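Local coordinates for protein gamma-glutamyltranspeptidase (Streptomyces lincolnensis, PDB 6J3A) that is a homologue of the LmbA-type glutamyltranspeptidases and probably cleaves or transfers gamma-glutamyl or related amide-linked groups, at residues D38-V50 against V130-H142. Numbering follows the deposited sequence.
Sequences DAAVAGAFVLHVV and VLKYAVGYAEHGH
Ala42 and Val130 meet around a water lodged between the two helices: it donates to Ala42 O (2.9 Å) and Val130 O (2.8 Å) and accepts from Ala134 N. That amide lies at the kink of helix 127-140, where it has no bond to the preceding turn, so the water satisfies it. Alanines suit this close approach: Ala42 CB lies 3.0 Å from Val130 O, and Ala134 CB touches Phe45 O at 3.2 Å. Val46 CG2 reaches Tyr133 CB at 3.6 Å. Nearly parallel, with axes crossing at -16° and 7.6 Å apart, helix 127-140 packs on helix 36-50, which is probably part of one helical layer of the Ntn-hydrolase fold; Tyr137 OH bonds onward to Arg617 of the second subunit. Further along, Val49 uses both branches, CG2 on Ala134 and CG1 against the Tyr137-Ala138 peptide. Gly141 leaves helical backbone angles with a positive phi, where a CB would jam against the carbonyl O of His140. Val50 CG1 makes a CH-pi contact squarely over the His142 ring, 3.9 Å from its centroid, while a second water links His142 NE2 to Val50 O. Replacing His142 by an alanine would probably leave Val50 CG1 without its ring face and that water without its imidazole partner.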
ATOM      1  N   ASP A  38      19.034  -8.780  -5.916  1.00 29.45           N
ATOM      2  CA  ASP A  38      18.190  -9.396  -6.946  1.00 28.56           C
ATOM      3  C   ASP A  38      16.910  -8.580  -7.121  1.00 28.25           C
ATOM      4  O   ASP A  38      16.503  -8.245  -8.240  1.00 27.96           O
ATOM      5  CB  ASP A  38      17.769 -10.799  -6.544  1.00 29.35           C
ATOM      6  CG  ASP A  38      18.921 -11.752  -6.443  1.00 30.49           C
ATOM      7  OD1 ASP A  38      19.685 -11.874  -7.413  1.00 30.28           O
ATOM      8  OD2 ASP A  38      19.059 -12.417  -5.390  1.00 32.87           O
ATOM      9  N   ALA A  39      16.281  -8.272  -5.995  1.00 27.26           N
ATOM     10  CA  ALA A  39      15.007  -7.575  -5.987  1.00 27.34           C
ATOM     11  C   ALA A  39      15.110  -6.218  -6.652  1.00 27.01           C
ATOM     12  O   ALA A  39      14.309  -5.881  -7.517  1.00 27.58           O
ATOM     13  CB  ALA A  39      14.511  -7.414  -4.561  1.00 27.57           C
ATOM     14  N   ALA A  40      16.109  -5.451  -6.241  1.00 26.83           N
ATOM     15  CA  ALA A  40      16.276  -4.090  -6.727  1.00 26.81           C
ATOM     16  C   ALA A  40      16.569  -4.034  -8.229  1.00 26.84           C
ATOM     17  O   ALA A  40      16.100  -3.124  -8.921  1.00 25.37           O
ATOM     18  CB  ALA A  40      17.372  -3.399  -5.952  1.00 26.89           C
ATOM     19  N   VAL A  41      17.346  -5.001  -8.721  1.00 27.00           N
ATOM     20  CA  VAL A  41      17.604  -5.120 -10.153  1.00 28.15           C
ATOM     21  C   VAL A  41      16.279  -5.297 -10.895  1.00 27.83           C
ATOM     22  O   VAL A  41      15.969  -4.524 -11.805  1.00 28.41           O
ATOM     23  CB  VAL A  41      18.585  -6.269 -10.481  1.00 29.72           C
ATOM     24  CG1 VAL A  41      18.696  -6.481 -11.991  1.00 30.82           C
ATOM     25  CG2 VAL A  41      19.970  -5.952  -9.933  1.00 29.79           C
ATOM     26  N   ALA A  42      15.490  -6.285 -10.481  1.00 26.97           N
ATOM     27  CA  ALA A  42      14.173  -6.525 -11.088  1.00 26.40           C
ATOM     28  C   ALA A  42      13.291  -5.287 -11.098  1.00 25.93           C
ATOM     29  O   ALA A  42      12.758  -4.900 -12.139  1.00 25.58           O
ATOM     30  CB  ALA A  42      13.460  -7.638 -10.364  1.00 26.06           C
ATOM     31  N   GLY A  43      13.152  -4.677  -9.928  1.00 24.91           N
ATOM     32  CA  GLY A  43      12.374  -3.451  -9.782  1.00 25.24           C
ATOM     33  C   GLY A  43      12.837  -2.325 -10.690  1.00 25.32           C
ATOM     34  O   GLY A  43      12.021  -1.584 -11.224  1.00 25.13           O
ATOM     35  N   ALA A  44      14.150  -2.210 -10.872  1.00 26.15           N
ATOM     36  CA  ALA A  44      14.744  -1.125 -11.659  1.00 26.78           C
ATOM     37  C   ALA A  44      14.373  -1.205 -13.125  1.00 26.81           C
ATOM     38  O   ALA A  44      14.092  -0.192 -13.750  1.00 28.05           O
ATOM     39  CB  ALA A  44      16.252  -1.136 -11.516  1.00 27.40           C
ATOM     40  N   PHE A  45      14.388  -2.417 -13.665  1.00 26.66           N
ATOM     41  CA  PHE A  45      13.998  -2.644 -15.050  1.00 26.46           C
ATOM     42  C   PHE A  45      12.482  -2.525 -15.237  1.00 26.15           C
ATOM     43  O   PHE A  45      12.014  -2.141 -16.302  1.00 26.91           O
ATOM     44  CB  PHE A  45      14.543  -3.985 -15.554  1.00 26.41           C
ATOM     45  CG  PHE A  45      16.014  -3.946 -15.880  1.00 26.23           C
ATOM     46  CD1 PHE A  45      16.961  -3.998 -14.873  1.00 25.90           C
ATOM     47  CD2 PHE A  45      16.450  -3.826 -17.200  1.00 26.08           C
ATOM     48  CE1 PHE A  45      18.318  -3.946 -15.169  1.00 26.63           C
ATOM     49  CE2 PHE A  45      17.806  -3.783 -17.504  1.00 26.03           C
ATOM     50  CZ  PHE A  45      18.746  -3.840 -16.487  1.00 26.15           C
ATOM     51  N   VAL A  46      11.713  -2.852 -14.211  1.00 25.79           N
ATOM     52  CA  VAL A  46      10.286  -2.554 -14.231  1.00 26.28           C
ATOM     53  C   VAL A  46      10.077  -1.031 -14.279  1.00 26.28           C
ATOM     54  O   VAL A  46       9.269  -0.546 -15.070  1.00 26.57           O
ATOM     55  CB  VAL A  46       9.549  -3.225 -13.049  1.00 26.07           C
ATOM     56  CG1 VAL A  46       8.126  -2.698 -12.901  1.00 26.21           C
ATOM     57  CG2 VAL A  46       9.527  -4.738 -13.250  1.00 25.89           C
ATOM     58  N   LEU A  47      10.827  -0.289 -13.471  1.00 26.18           N
ATOM     59  CA  LEU A  47      10.738   1.178 -13.480  1.00 27.16           C
ATOM     60  C   LEU A  47      10.982   1.814 -14.845  1.00 27.73           C
ATOM     61  O   LEU A  47      10.336   2.816 -15.182  1.00 28.03           O
ATOM     62  CB  LEU A  47      11.705   1.792 -12.468  1.00 27.27           C
ATOM     63  CG  LEU A  47      11.309   1.690 -10.999  1.00 27.56           C
ATOM     64  CD1 LEU A  47      12.484   2.093 -10.127  1.00 27.50           C
ATOM     65  CD2 LEU A  47      10.107   2.566 -10.693  1.00 28.12           C
ATOM     66  N   HIS A  48      11.908   1.248 -15.623  1.00 28.03           N
ATOM     67  CA  HIS A  48      12.139   1.725 -16.998  1.00 28.08           C
ATOM     68  C   HIS A  48      10.811   1.718 -17.748  1.00 28.10           C
ATOM     69  O   HIS A  48      10.438   2.695 -18.405  1.00 28.49           O
ATOM     70  CB  HIS A  48      13.104   0.824 -17.772  1.00 27.69           C
ATOM     71  CG  HIS A  48      14.471   0.744 -17.186  1.00 27.29           C
ATOM     72  ND1 HIS A  48      15.286  -0.357 -17.356  1.00 26.78           N
ATOM     73  CD2 HIS A  48      15.172   1.624 -16.434  1.00 27.66           C
ATOM     74  CE1 HIS A  48      16.426  -0.154 -16.720  1.00 27.62           C
ATOM     75  NE2 HIS A  48      16.384   1.041 -16.154  1.00 27.54           N
ATOM     76  N   VAL A  49      10.106   0.594 -17.608  1.00 28.07           N
ATOM     77  CA  VAL A  49       8.871   0.314 -18.340  1.00 27.42           C
ATOM     78  C   VAL A  49       7.686   1.131 -17.842  1.00 27.22           C
ATOM     79  O   VAL A  49       6.876   1.578 -18.651  1.00 27.75           O
ATOM     80  CB  VAL A  49       8.523  -1.192 -18.290  1.00 27.03           C
ATOM     81  CG1 VAL A  49       7.251  -1.492 -19.074  1.00 27.27           C
ATOM     82  CG2 VAL A  49       9.662  -2.027 -18.861  1.00 26.97           C
ATOM     83  N   VAL A  50       7.583   1.320 -16.527  1.00 27.16           N
ATOM     84  CA  VAL A  50       6.403   1.967 -15.928  1.00 27.09           C
ATOM     85  C   VAL A  50       6.572   3.440 -15.579  1.00 26.98           C
ATOM     86  O   VAL A  50       5.587   4.097 -15.257  1.00 25.49           O
ATOM     87  CB  VAL A  50       5.872   1.188 -14.706  1.00 27.67           C
ATOM     88  CG1 VAL A  50       5.637  -0.272 -15.090  1.00 27.28           C
ATOM     89  CG2 VAL A  50       6.799   1.309 -13.496  1.00 27.83           C
ATOM     90  N   VAL A 130      15.390 -12.305 -13.126  1.00 38.11           N
ATOM     91  CA  VAL A 130      15.265 -11.014 -12.486  1.00 38.22           C
ATOM     92  C   VAL A 130      14.688  -9.993 -13.437  1.00 38.98           C
ATOM     93  O   VAL A 130      14.018  -9.064 -12.996  1.00 38.29           O
ATOM     94  CB  VAL A 130      16.589 -10.587 -11.807  1.00 38.28           C
ATOM     95  CG1 VAL A 130      16.918  -9.124 -12.001  1.00 39.19           C
ATOM     96  CG2 VAL A 130      16.508 -10.888 -10.318  1.00 38.76           C
ATOM     97  N   LEU A 131      14.915 -10.152 -14.737  1.00 39.65           N
ATOM     98  CA  LEU A 131      14.368  -9.168 -15.663  1.00 40.46           C
ATOM     99  C   LEU A 131      13.097  -9.600 -16.441  1.00 38.42           C
ATOM    100  O   LEU A 131      12.580  -8.820 -17.238  1.00 39.44           O
ATOM    101  CB  LEU A 131      15.486  -8.517 -16.505  1.00 42.48           C
ATOM    102  CG  LEU A 131      16.206  -9.148 -17.682  1.00 44.00           C
ATOM    103  CD1 LEU A 131      15.239  -9.405 -18.819  1.00 46.72           C
ATOM    104  CD2 LEU A 131      17.285  -8.194 -18.163  1.00 43.70           C
ATOM    105  N   LYS A 132      12.554 -10.787 -16.158  1.00 35.81           N
ATOM    106  CA  LYS A 132      11.292 -11.245 -16.794  1.00 34.23           C
ATOM    107  C   LYS A 132      10.056 -10.372 -16.489  1.00 31.76           C
ATOM    108  O   LYS A 132       9.109 -10.333 -17.265  1.00 30.45           O
ATOM    109  CB  LYS A 132      10.991 -12.704 -16.428  1.00 34.14           C
ATOM    110  CG  LYS A 132      10.500 -12.920 -15.002  1.00 34.97           C
ATOM    111  CD  LYS A 132      10.559 -14.387 -14.600  1.00 35.75           C
ATOM    112  CE  LYS A 132       9.959 -14.618 -13.215  1.00 36.87           C
ATOM    113  NZ  LYS A 132      10.782 -15.542 -12.391  1.00 37.32           N
ATOM    114  N   TYR A 133      10.076  -9.687 -15.355  1.00 31.40           N
ATOM    115  CA  TYR A 133       8.967  -8.826 -14.939  1.00 31.78           C
ATOM    116  C   TYR A 133       8.801  -7.658 -15.890  1.00 30.72           C
ATOM    117  O   TYR A 133       7.714  -7.441 -16.409  1.00 30.13           O
ATOM    118  CB  TYR A 133       9.186  -8.318 -13.511  1.00 32.97           C
ATOM    119  CG  TYR A 133       9.272  -9.452 -12.522  1.00 34.33           C
ATOM    120  CD1 TYR A 133       8.124 -10.120 -12.105  1.00 35.61           C
ATOM    121  CD2 TYR A 133      10.502  -9.902 -12.053  1.00 34.78           C
ATOM    122  CE1 TYR A 133       8.192 -11.187 -11.222  1.00 35.64           C
ATOM    123  CE2 TYR A 133      10.583 -10.965 -11.170  1.00 35.80           C
ATOM    124  CZ  TYR A 133       9.425 -11.606 -10.756  1.00 35.90           C
ATOM    125  OH  TYR A 133       9.495 -12.663  -9.877  1.00 36.37           O
ATOM    126  N   ALA A 134       9.895  -6.935 -16.122  1.00 30.18           N
ATOM    127  CA  ALA A 134       9.936  -5.810 -17.077  1.00 29.57           C
ATOM    128  C   ALA A 134       9.588  -6.205 -18.513  1.00 28.07           C
ATOM    129  O   ALA A 134       8.844  -5.493 -19.181  1.00 26.82           O
ATOM    130  CB  ALA A 134      11.304  -5.150 -17.045  1.00 29.72           C
ATOM    131  N   VAL A 135      10.138  -7.334 -18.966  1.00 27.20           N
ATOM    132  CA  VAL A 135       9.829  -7.903 -20.288  1.00 27.69           C
ATOM    133  C   VAL A 135       8.324  -8.113 -20.474  1.00 27.95           C
ATOM    134  O   VAL A 135       7.755  -7.753 -21.503  1.00 28.74           O
ATOM    135  CB  VAL A 135      10.524  -9.272 -20.504  1.00 27.92           C
ATOM    136  CG1 VAL A 135      10.074  -9.928 -21.811  1.00 26.90           C
ATOM    137  CG2 VAL A 135      12.038  -9.124 -20.524  1.00 28.22           C
ATOM    138  N   GLY A 136       7.705  -8.741 -19.484  1.00 29.04           N
ATOM    139  CA  GLY A 136       6.258  -8.976 -19.473  1.00 29.62           C
ATOM    140  C   GLY A 136       5.435  -7.703 -19.580  1.00 29.94           C
ATOM    141  O   GLY A 136       4.509  -7.628 -20.385  1.00 30.20           O
ATOM    142  N   TYR A 137       5.778  -6.693 -18.787  1.00 30.13           N
ATOM    143  CA  TYR A 137       5.066  -5.414 -18.852  1.00 31.19           C
ATOM    144  C   TYR A 137       5.385  -4.637 -20.126  1.00 31.90           C
ATOM    145  O   TYR A 137       4.571  -3.840 -20.591  1.00 32.41           O
ATOM    146  CB  TYR A 137       5.362  -4.558 -17.622  1.00 31.22           C
ATOM    147  CG  TYR A 137       4.766  -5.131 -16.355  1.00 31.70           C
ATOM    148  CD1 TYR A 137       3.382  -5.292 -16.223  1.00 31.53           C
ATOM    149  CD2 TYR A 137       5.574  -5.527 -15.289  1.00 31.84           C
ATOM    150  CE1 TYR A 137       2.823  -5.828 -15.073  1.00 30.66           C
ATOM    151  CE2 TYR A 137       5.018  -6.071 -14.135  1.00 31.97           C
ATOM    152  CZ  TYR A 137       3.641  -6.210 -14.031  1.00 30.65           C
ATOM    153  OH  TYR A 137       3.081  -6.737 -12.895  1.00 28.95           O
ATOM    154  N   ALA A 138       6.563  -4.876 -20.686  1.00 31.48           N
ATOM    155  CA  ALA A 138       6.953  -4.235 -21.922  1.00 32.08           C
ATOM    156  C   ALA A 138       6.160  -4.788 -23.096  1.00 31.69           C
ATOM    157  O   ALA A 138       5.570  -4.019 -23.852  1.00 31.19           O
ATOM    158  CB  ALA A 138       8.439  -4.411 -22.156  1.00 32.81           C
ATOM    159  N   GLU A 139       6.129  -6.112 -23.235  1.00 32.56           N
ATOM    160  CA  GLU A 139       5.432  -6.725 -24.378  1.00 34.22           C
ATOM    161  C   GLU A 139       3.910  -6.849 -24.187  1.00 32.90           C
ATOM    162  O   GLU A 139       3.170  -6.562 -25.117  1.00 32.47           O
ATOM    163  CB  GLU A 139       6.083  -8.050 -24.820  1.00 35.76           C
ATOM    164  CG  GLU A 139       5.582  -9.322 -24.165  1.00 37.23           C
ATOM    165  CD  GLU A 139       6.181 -10.568 -24.791  1.00 37.62           C
ATOM    166  OE1 GLU A 139       5.730 -10.980 -25.883  1.00 37.40           O
ATOM    167  OE2 GLU A 139       7.099 -11.146 -24.182  1.00 37.84           O
ATOM    168  N   HIS A 140       3.453  -7.250 -23.001  1.00 32.29           N
ATOM    169  CA  HIS A 140       2.005  -7.465 -22.750  1.00 31.85           C
ATOM    170  C   HIS A 140       1.286  -6.282 -22.122  1.00 30.95           C
ATOM    171  O   HIS A 140       0.062  -6.265 -22.103  1.00 31.69           O
ATOM    172  CB  HIS A 140       1.755  -8.698 -21.889  1.00 32.48           C
ATOM    173  CG  HIS A 140       2.345  -9.951 -22.450  1.00 33.76           C
ATOM    174  ND1 HIS A 140       1.900 -10.522 -23.625  1.00 34.43           N
ATOM    175  CD2 HIS A 140       3.342 -10.748 -21.996  1.00 34.29           C
ATOM    176  CE1 HIS A 140       2.596 -11.620 -23.868  1.00 35.37           C
ATOM    177  NE2 HIS A 140       3.476 -11.782 -22.895  1.00 35.24           N
ATOM    178  N   GLY A 141       2.034  -5.336 -21.560  1.00 30.32           N
ATOM    179  CA  GLY A 141       1.499  -4.010 -21.221  1.00 29.90           C
ATOM    180  C   GLY A 141       1.204  -3.699 -19.764  1.00 29.31           C
ATOM    181  O   GLY A 141       1.182  -4.586 -18.909  1.00 28.76           O
ATOM    182  N   HIS A 142       0.974  -2.416 -19.496  1.00 28.44           N
ATOM    183  CA  HIS A 142       0.512  -1.972 -18.185  1.00 29.09           C
ATOM    184  C   HIS A 142      -0.346  -0.705 -18.264  1.00 28.27           C
ATOM    185  O   HIS A 142      -0.192   0.109 -19.165  1.00 28.01           O
ATOM    186  CB  HIS A 142       1.709  -1.727 -17.271  1.00 29.69           C
ATOM    187  CG  HIS A 142       2.295  -0.362 -17.410  1.00 29.40           C
ATOM    188  ND1 HIS A 142       3.187  -0.037 -18.407  1.00 29.32           N
ATOM    189  CD2 HIS A 142       2.098   0.770 -16.691  1.00 29.60           C
ATOM    190  CE1 HIS A 142       3.525   1.235 -18.291  1.00 29.86           C
ATOM    191  NE2 HIS A 142       2.873   1.749 -17.260  1.00 29.99           N
TER
HETATM  192  O   HOH W   1      12.418  -7.017 -14.071  1.00 31.17           O
HETATM  193  O   HOH W   2       2.915   4.060 -15.162  1.00 34.58           O